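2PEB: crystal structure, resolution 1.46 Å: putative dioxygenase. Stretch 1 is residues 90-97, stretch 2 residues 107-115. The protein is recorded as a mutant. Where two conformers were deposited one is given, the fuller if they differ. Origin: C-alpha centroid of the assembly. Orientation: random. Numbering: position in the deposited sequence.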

ATOM      1  N   ASP A  90       3.034   9.768 -15.559  1.00 22.12           N
ATOM      2  CA  ASP A  90       4.261  10.347 -14.992  1.00 20.95           C
ATOM      3  C   ASP A  90       5.056   9.227 -14.378  1.00 22.35           C
ATOM      4  O   ASP A  90       4.920   8.955 -13.208  1.00 22.39           O
ATOM      5  CB  ASP A  90       3.921  11.400 -13.956  1.00 23.38           C
ATOM      6  CG  ASP A  90       5.165  12.008 -13.305  1.00 27.39           C
ATOM      7  OD1 ASP A  90       6.281  11.448 -13.483  1.00 26.89           O
ATOM      8  OD2 ASP A  90       5.002  13.034 -12.590  1.00 30.25           O
ATOM      9  N   ALA A  91       5.826   8.535 -15.203  1.00 22.82           N
ATOM     10  CA  ALA A  91       6.454   7.299 -14.772  1.00 22.08           C
ATOM     11  C   ALA A  91       7.312   7.456 -13.529  1.00 24.29           C
ATOM     12  O   ALA A  91       7.270   6.615 -12.652  1.00 22.15           O
ATOM     13  CB  ALA A  91       7.259   6.712 -15.895  1.00 24.31           C
ATOM     14  N   VAL A  92       8.085   8.534 -13.465  1.00 23.57           N
ATOM     15  CA  VAL A  92       8.949   8.740 -12.312  1.00 23.69           C
ATOM     16  C   VAL A  92       8.148   8.930 -11.030  1.00 22.89           C
ATOM     17  O   VAL A  92       8.400   8.243 -10.041  1.00 23.57           O
ATOM     18  CB  VAL A  92       9.843   9.889 -12.493  1.00 24.22           C
ATOM     19  CG1 VAL A  92      10.523  10.247 -11.160  1.00 21.47           C
ATOM     20  CG2 VAL A  92      10.911   9.551 -13.571  1.00 25.17           C
ATOM     21  N   SER A  93       7.178   9.832 -11.060  1.00 21.02           N
ATOM     22  CA  SER A  93       6.327  10.028  -9.875  1.00 23.17           C
ATOM     23  C   SER A  93       5.488   8.787  -9.570  1.00 24.44           C
ATOM     24  O   SER A  93       5.340   8.408  -8.395  1.00 23.25           O
ATOM     25  CB  SER A  93       5.482  11.292  -9.985  1.00 23.27           C
ATOM     26  OG  SER A  93       6.285  12.415 -10.282  1.00 27.75           O
ATOM     27  N   ASP A  94       4.965   8.114 -10.593  1.00 22.55           N
ATOM     28  CA  ASP A  94       4.169   6.922 -10.357  1.00 24.06           C
ATOM     29  C   ASP A  94       4.936   5.856  -9.550  1.00 24.19           C
ATOM     30  O   ASP A  94       4.373   5.212  -8.703  1.00 25.20           O
ATOM     31  CB  ASP A  94       3.665   6.293 -11.666  1.00 23.11           C
ATOM     32  CG  ASP A  94       2.595   7.137 -12.337  1.00 24.42           C
ATOM     33  OD1 ASP A  94       1.935   7.902 -11.617  1.00 24.89           O
ATOM     34  OD2 ASP A  94       2.372   7.004 -13.565  1.00 24.88           O
ATOM     35  N   HIS A  95       6.195   5.636  -9.875  1.00 23.13           N
ATOM     36  CA  HIS A  95       6.989   4.651  -9.148  1.00 22.40           C
ATOM     37  C   HIS A  95       7.582   5.179  -7.828  1.00 26.21           C
ATOM     38  O   HIS A  95       7.653   4.452  -6.860  1.00 29.91           O
ATOM     39  CB  HIS A  95       8.137   4.216 -10.022  1.00 23.28           C
ATOM     40  CG  HIS A  95       7.722   3.380 -11.176  1.00 24.60           C
ATOM     41  ND1 HIS A  95       7.050   3.891 -12.269  1.00 25.23           N
ATOM     42  CD2 HIS A  95       7.895   2.067 -11.420  1.00 26.48           C
ATOM     43  CE1 HIS A  95       6.835   2.918 -13.143  1.00 29.47           C
ATOM     44  NE2 HIS A  95       7.348   1.804 -12.648  1.00 29.44           N
ATOM     45  N   ALA A  96       8.024   6.433  -7.806  1.00 24.51           N
ATOM     46  CA  ALA A  96       8.757   6.926  -6.669  1.00 27.28           C
ATOM     47  C   ALA A  96       7.913   7.564  -5.550  1.00 28.40           C
ATOM     48  O   ALA A  96       8.312   7.519  -4.381  1.00 30.14           O
ATOM     49  CB  ALA A  96       9.850   7.888  -7.138  1.00 27.93           C
ATOM     50  N   VAL A  97       6.816   8.213  -5.924  1.00 27.13           N
ATOM     51  CA  VAL A  97       6.075   9.087  -5.034  1.00 24.76           C
ATOM     52  C   VAL A  97       4.669   8.532  -4.782  1.00 24.98           C
ATOM     53  O   VAL A  97       4.168   8.553  -3.644  1.00 24.59           O
ATOM     54  CB  VAL A  97       5.981  10.521  -5.619  1.00 25.74           C
ATOM     55  CG1 VAL A  97       5.259  11.445  -4.698  1.00 24.10           C
ATOM     56  CG2 VAL A  97       7.395  11.097  -5.928  1.00 26.27           C
ATOM     57  N   ALA A 107      14.600  -0.977  -3.334  1.00 28.10           N
ATOM     58  CA  ALA A 107      15.130   0.262  -3.869  1.00 28.81           C
ATOM     59  C   ALA A 107      15.100   0.212  -5.398  1.00 26.40           C
ATOM     60  O   ALA A 107      15.917  -0.450  -6.030  1.00 32.15           O
ATOM     61  CB  ALA A 107      16.544   0.509  -3.366  1.00 28.53           C
ATOM     62  N   LEU A 108      14.185   0.976  -5.982  1.00 26.27           N
ATOM     63  CA  LEU A 108      14.008   1.041  -7.427  0.50 25.51           C
ATOM     64  C   LEU A 108      15.029   1.985  -8.066  1.00 23.89           C
ATOM     65  O   LEU A 108      15.411   2.992  -7.457  1.00 25.18           O
ATOM     66  CB  LEU A 108      12.600   1.541  -7.753  0.50 26.62           C
ATOM     67  CG  LEU A 108      11.434   0.860  -7.011  0.50 25.49           C
ATOM     68  CD1 LEU A 108      10.154   1.551  -7.373  0.50 26.51           C
ATOM     69  CD2 LEU A 108      11.354  -0.628  -7.354  0.50 24.54           C
ATOM     70  N   ASN A 109      15.446   1.668  -9.294  1.00 25.38           N
ATOM     71  CA  ASN A 109      16.248   2.576 -10.071  1.00 24.49           C
ATOM     72  C   ASN A 109      15.309   3.588 -10.770  1.00 24.41           C
ATOM     73  O   ASN A 109      14.789   3.367 -11.865  1.00 24.42           O
ATOM     74  CB  ASN A 109      17.181   1.862 -11.040  1.00 25.40           C
ATOM     75  CG  ASN A 109      18.010   2.821 -11.848  1.00 26.45           C
ATOM     76  OD1 ASN A 109      17.838   4.037 -11.757  1.00 23.93           O
ATOM     77  ND2 ASN A 109      18.919   2.283 -12.668  1.00 21.34           N
ATOM     78  N   ILE A 110      15.078   4.695 -10.084  1.00 22.11           N
ATOM     79  CA  ILE A 110      14.252   5.765 -10.622  1.00 24.40           C
ATOM     80  C   ILE A 110      14.936   6.533 -11.749  1.00 24.39           C
ATOM     81  O   ILE A 110      14.283   6.983 -12.690  1.00 24.44           O
ATOM     82  CB  ILE A 110      13.806   6.728  -9.513  1.00 26.41           C
ATOM     83  CG1 ILE A 110      13.051   5.961  -8.417  1.00 26.59           C
ATOM     84  CG2 ILE A 110      12.918   7.818 -10.095  1.00 24.01           C
ATOM     85  CD1 ILE A 110      11.812   5.217  -8.899  1.00 28.15           C
ATOM     86  N   GLU A 111      16.246   6.691 -11.667  1.00 24.50           N
ATOM     87  CA  GLU A 111      16.955   7.352 -12.716  1.00 23.34           C
ATOM     88  C   GLU A 111      16.762   6.660 -14.052  1.00 24.49           C
ATOM     89  O   GLU A 111      16.806   7.329 -15.103  1.00 26.27           O
ATOM     90  CB  GLU A 111      18.438   7.466 -12.380  1.00 24.78           C
ATOM     91  CG  GLU A 111      19.176   8.448 -13.267  1.00 28.26           C
ATOM     92  CD  GLU A 111      18.594   9.857 -13.194  1.00 28.06           C
ATOM     93  OE1 GLU A 111      17.997  10.205 -12.141  1.00 37.51           O
ATOM     94  OE2 GLU A 111      18.750  10.604 -14.184  1.00 43.44           O
ATOM     95  N   PHE A 112      16.580   5.340 -14.029  1.00 23.71           N
ATOM     96  CA  PHE A 112      16.316   4.587 -15.266  1.00 25.11           C
ATOM     97  C   PHE A 112      15.071   5.138 -15.956  1.00 26.14           C
ATOM     98  O   PHE A 112      15.033   5.262 -17.175  1.00 26.20           O
ATOM     99  CB  PHE A 112      16.157   3.083 -14.982  1.00 26.06           C
ATOM    100  CG  PHE A 112      15.779   2.264 -16.201  1.00 28.38           C
ATOM    101  CD1 PHE A 112      14.447   2.005 -16.494  1.00 25.88           C
ATOM    102  CD2 PHE A 112      16.758   1.769 -17.043  1.00 26.68           C
ATOM    103  CE1 PHE A 112      14.085   1.268 -17.614  1.00 25.63           C
ATOM    104  CE2 PHE A 112      16.412   1.010 -18.163  1.00 33.29           C
ATOM    105  CZ  PHE A 112      15.064   0.770 -18.447  1.00 28.37           C
ATOM    106  N   LEU A 113      14.060   5.448 -15.148  1.00 25.81           N
ATOM    107  CA  LEU A 113      12.834   6.018 -15.648  1.00 29.64           C
ATOM    108  C   LEU A 113      13.036   7.483 -16.086  1.00 31.52           C
ATOM    109  O   LEU A 113      12.533   7.880 -17.123  1.00 32.42           O
ATOM    110  CB  LEU A 113      11.720   5.890 -14.598  1.00 27.51           C
ATOM    111  CG  LEU A 113      11.419   4.473 -14.136  1.00 29.59           C
ATOM    112  CD1 LEU A 113      10.505   4.551 -12.946  1.00 22.08           C
ATOM    113  CD2 LEU A 113      10.806   3.664 -15.277  1.00 28.32           C
ATOM    114  N   ARG A 114      13.777   8.280 -15.326  1.00 33.58           N
ATOM    115  CA  ARG A 114      14.045   9.644 -15.771  1.00 36.26           C
ATOM    116  C   ARG A 114      14.714   9.642 -17.142  1.00 39.08           C
ATOM    117  O   ARG A 114      14.318  10.396 -18.018  1.00 40.01           O
ATOM    118  CB  ARG A 114      14.928  10.399 -14.789  1.00 36.57           C
ATOM    119  CG  ARG A 114      14.298  10.664 -13.453  1.00 40.38           C
ATOM    120  CD  ARG A 114      15.120  11.666 -12.666  1.00 39.07           C
ATOM    121  NE  ARG A 114      15.198  11.277 -11.269  1.00 37.94           N
ATOM    122  CZ  ARG A 114      14.381  11.701 -10.313  1.00 52.65           C
ATOM    123  NH1 ARG A 114      13.393  12.558 -10.585  1.00 58.34           N
ATOM    124  NH2 ARG A 114      14.560  11.265  -9.066  1.00 53.30           N
ATOM    125  N   GLN A 115      15.723   8.785 -17.316  1.00 42.08           N
ATOM    126  CA  GLN A 115      16.435   8.643 -18.594  1.00 43.95           C
ATOM    127  C   GLN A 115      15.485   8.348 -19.760  1.00 45.17           C
ATOM    128  O   GLN A 115      15.723   8.796 -20.877  1.00 45.15           O
ATOM    129  CB  GLN A 115      17.508   7.543 -18.495  1.00 43.77           C
ATOM    130  CG  GLN A 115      18.264   7.260 -19.803  1.00 47.68           C
TER

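What holds the two helices together? No hydrogen bond or salt bridge passes between the stretches, so the contact is one of packed side chains. The helices, 91-96 and 110-115, run nearly antiparallel, with 163° between their directions and axes 9.1 Å apart at closest approach. The two stretches bury 359 Å² between them, both sides summed, and three residues, V92, L113 and H95, contribute the most. The backbones come nearest at V92 and L113, their CA atoms 5.8 Å apart.

How does V92 cover so much surface when its CA-to-CB bond points sideways? Its two methyls lie among the same group of residues. CG1 meets I110 CG2 at 3.6 Å, and CG2 lies 3.9 Å from L113 CB and 3.6 Å from R114 CG. With chi1 in the t rotamer, the branched side chain thus sits among three residues of the second stretch. R114 also leaves sideways, but its end comes nearer, and its guanidinium has V92 CG1 over one face. That flat face can rest on a methyl while the polar edge stays free for other partners; NE, for its part, makes a salt bridge to E111 within its own helix, with OE1 3.1 Å away, although the hydrogen bond in it is weak.

Why can a leucine pack against H95? L113 points toward the first helix and lays a methyl over the face of the imidazole: CD1 is 3.7 Å from the ring centroid, only 20° off the ring normal, and 3.5 Å from H95 CG. This is a CH-pi contact, which suits a ring whose nitrogens lie at its edge. Those nitrogens are already engaged. H95 ND1 donates to A91 O at 2.8 Å, one turn back in the same helix, and NE2 is bonded elsewhere in the structure. The ring is therefore held at both nitrogens while its face remains open to the leucine. The same methyl, L113 CD1, also comes within 3.8 Å of A91 O, so it touches both partners of that internal bond.

What closes the contact beyond the histidine? I110 brings its CD1 against two neighbouring residues of the first helix, 4.0 Å from H95 CB and 3.8 Å from A96 CB, while its CG2 is the methyl that meets V92. L108, in the loop ahead of the N-cap residue N109, also points toward the first stretch, and its CD1 reaches to 3.9 Å from H95 O. H95 thus touches L108, I110 and L113, joining the aliphatic packing to the contact over its ring.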